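PDB 3EHM: SusD homolog from Bacteroides thetaiotaomicron, which probably binds mucin O-glycans as a SusD-like lipoprotein of the outer membrane, helping this gut bacterium use host glycans. Local coordinates for residues R35-G40 and S337-F342. Numbering follows the deposited sequence.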
loop_
_atom_site.group_PDB
_atom_site.type_symbol
_atom_site.label_atom_id
_atom_site.label_comp_id
_atom_site.label_asym_id
_atom_site.label_seq_id
_atom_site.Cartn_x
_atom_site.Cartn_y
_atom_site.Cartn_z
ATOM N N ARG A 35 5.210 -8.085 11.230
ATOM C CA ARG A 35 3.757 -7.928 11.147
ATOM C C ARG A 35 3.257 -6.719 10.356
ATOM O O ARG A 35 2.127 -6.728 9.866
ATOM C CB ARG A 35 3.158 -7.856 12.555
ATOM C CG ARG A 35 3.328 -9.118 13.375
ATOM C CD ARG A 35 2.552 -10.273 12.782
ATOM N NE ARG A 35 2.653 -11.458 13.625
ATOM C CZ ARG A 35 1.938 -12.562 13.449
ATOM N NH1 ARG A 35 1.065 -12.636 12.454
ATOM N NH2 ARG A 35 2.099 -13.593 14.272
ATOM N N VAL A 36 4.073 -5.673 10.254
ATOM C CA VAL A 36 3.665 -4.470 9.522
ATOM C C VAL A 36 3.062 -4.884 8.181
ATOM O O VAL A 36 1.957 -4.476 7.829
ATOM C CB VAL A 36 4.862 -3.534 9.309
ATOM C CG1 VAL A 36 4.438 -2.309 8.503
ATOM C CG2 VAL A 36 5.419 -3.115 10.665
ATOM N N ILE A 37 3.819 -5.689 7.444
ATOM C CA ILE A 37 3.393 -6.259 6.175
ATOM C C ILE A 37 3.822 -7.708 6.393
ATOM O O ILE A 37 5.015 -7.994 6.478
ATOM C CB ILE A 37 4.148 -5.658 4.976
ATOM C CG1 ILE A 37 3.859 -4.157 4.872
ATOM C CG2 ILE A 37 3.704 -6.352 3.696
ATOM C CD1 ILE A 37 4.492 -3.490 3.663
ATOM N N PRO A 38 2.850 -8.630 6.491
ATOM C CA PRO A 38 3.053 -10.066 6.725
ATOM C C PRO A 38 4.211 -10.760 6.029
ATOM O O PRO A 38 4.249 -10.850 4.809
ATOM C CB PRO A 38 1.712 -10.684 6.323
ATOM C CG PRO A 38 0.742 -9.585 6.541
ATOM C CD PRO A 38 1.472 -8.383 6.028
ATOM N N ILE A 39 5.139 -11.269 6.836
ATOM C CA ILE A 39 6.295 -12.007 6.348
ATOM C C ILE A 39 6.849 -12.782 7.537
ATOM O O ILE A 39 6.709 -12.350 8.683
ATOM C CB ILE A 39 7.384 -11.075 5.779
ATOM C CG1 ILE A 39 8.468 -11.915 5.095
ATOM C CG2 ILE A 39 7.987 -10.232 6.889
ATOM C CD1 ILE A 39 9.426 -11.107 4.243
ATOM N N GLY A 40 7.465 -13.928 7.277
ATOM C CA GLY A 40 7.988 -14.709 8.380
ATOM C C GLY A 40 9.103 -15.663 8.024
ATOM O O GLY A 40 9.528 -15.750 6.871
ATOM N N SER A 337 13.928 -11.852 -1.407
ATOM C CA SER A 337 13.399 -10.552 -1.802
ATOM C C SER A 337 12.787 -9.836 -0.602
ATOM O O SER A 337 12.208 -10.460 0.289
ATOM C CB SER A 337 12.337 -10.705 -2.892
ATOM O OG SER A 337 12.884 -11.279 -4.060
ATOM N N PRO A 338 12.905 -8.509 -0.569
ATOM C CA PRO A 338 12.349 -7.743 0.544
ATOM C C PRO A 338 10.915 -7.286 0.308
ATOM O O PRO A 338 10.349 -7.489 -0.765
ATOM C CB PRO A 338 13.296 -6.558 0.633
ATOM C CG PRO A 338 13.567 -6.273 -0.812
ATOM C CD PRO A 338 13.756 -7.658 -1.424
ATOM N N LEU A 339 10.334 -6.696 1.346
ATOM C CA LEU A 339 9.002 -6.114 1.281
ATOM C C LEU A 339 9.320 -4.679 1.674
ATOM O O LEU A 339 10.115 -4.449 2.586
ATOM C CB LEU A 339 8.052 -6.763 2.289
ATOM C CG LEU A 339 7.573 -8.164 1.897
ATOM C CD1 LEU A 339 6.495 -8.630 2.865
ATOM C CD2 LEU A 339 7.019 -8.137 0.480
ATOM N N TYR A 340 8.719 -3.718 0.985
ATOM C CA TYR A 340 9.011 -2.315 1.243
ATOM C C TYR A 340 7.965 -1.555 2.048
ATOM O O TYR A 340 6.775 -1.618 1.748
ATOM C CB TYR A 340 9.226 -1.604 -0.091
ATOM C CG TYR A 340 10.289 -2.238 -0.952
ATOM C CD1 TYR A 340 11.635 -1.924 -0.776
ATOM C CD2 TYR A 340 9.949 -3.150 -1.949
ATOM C CE1 TYR A 340 12.616 -2.498 -1.576
ATOM C CE2 TYR A 340 10.920 -3.733 -2.754
ATOM C CZ TYR A 340 12.249 -3.400 -2.564
ATOM O OH TYR A 340 13.210 -3.953 -3.377
ATOM N N TRP A 341 8.433 -0.828 3.060
ATOM C CA TRP A 341 7.574 -0.015 3.920
ATOM C C TRP A 341 7.507 1.411 3.374
ATOM O O TRP A 341 6.431 2.016 3.298
ATOM C CB TRP A 341 8.139 0.055 5.340
ATOM C CG TRP A 341 8.037 -1.197 6.158
ATOM C CD1 TRP A 341 7.609 -2.428 5.746
ATOM C CD2 TRP A 341 8.415 -1.339 7.530
ATOM N NE1 TRP A 341 7.702 -3.331 6.783
ATOM C CE2 TRP A 341 8.195 -2.687 7.888
ATOM C CE3 TRP A 341 8.922 -0.457 8.492
ATOM C CZ2 TRP A 341 8.464 -3.174 9.169
ATOM C CZ3 TRP A 341 9.189 -0.939 9.765
ATOM C CH2 TRP A 341 8.961 -2.287 10.092
ATOM N N PHE A 342 8.667 1.951 3.011
ATOM C CA PHE A 342 8.730 3.313 2.487
ATOM C C PHE A 342 10.010 3.500 1.678
ATOM O O PHE A 342 11.099 3.189 2.154
ATOM C CB PHE A 342 8.692 4.316 3.647
ATOM C CG PHE A 342 8.171 5.677 3.259
ATOM C CD1 PHE A 342 8.862 6.473 2.351
ATOM C CD2 PHE A 342 6.977 6.155 3.792
ATOM C CE1 PHE A 342 8.368 7.727 1.977
ATOM C CE2 PHE A 342 6.475 7.406 3.426
ATOM C CZ PHE A 342 7.174 8.192 2.515
HETATM O O HOH W 1 6.844 -6.145 7.484
#
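Val36 and Trp341 form the tight part of the packing between 35-40, on helix 23-36, and the short strand 339-342. Val36 crosses the indole at about a right angle. Val36 CG1, anti to the backbone N (chi1 178°), makes a CH-pi contact over one face, 3.9 Å from the centroid of the five-membered ring of Trp341. Val36 CG2 lies 3.4 Å from Trp341 CZ2. Ile37 runs past the indole in the opposite direction, with its CD1 3.5 Å from Tyr340 O. Its other branch, Ile37 CG2, meets Leu339 CD1 at 3.7 Å. The contact loosens toward Ile39, whose CB is 3.9 Å from Leu339 CD1. Tyr340, partly exposed, adds little through its side chain. Its CB points away from 35-40, and its ring makes a cation-pi contact with Arg343. No direct hydrogen bond joins the two segments; one water bridges them, accepting from Ile37 N at 3.1 Å and, in the plane of the indole, from Trp341 NE1 at 3.0 Å. Trp341 and Phe342 form a classic beta bulge opposite Ala246, and Ile131 of helix 116-140 touches both Val36 and Trp341. An alanine in place of Trp341 would probably loosen the packing on Val36 and weaken the hold on the water, since the indole face and its N-H would be gone. The chemistry implies a mainly apolar joint, with a water satisfying two buried N-H groups.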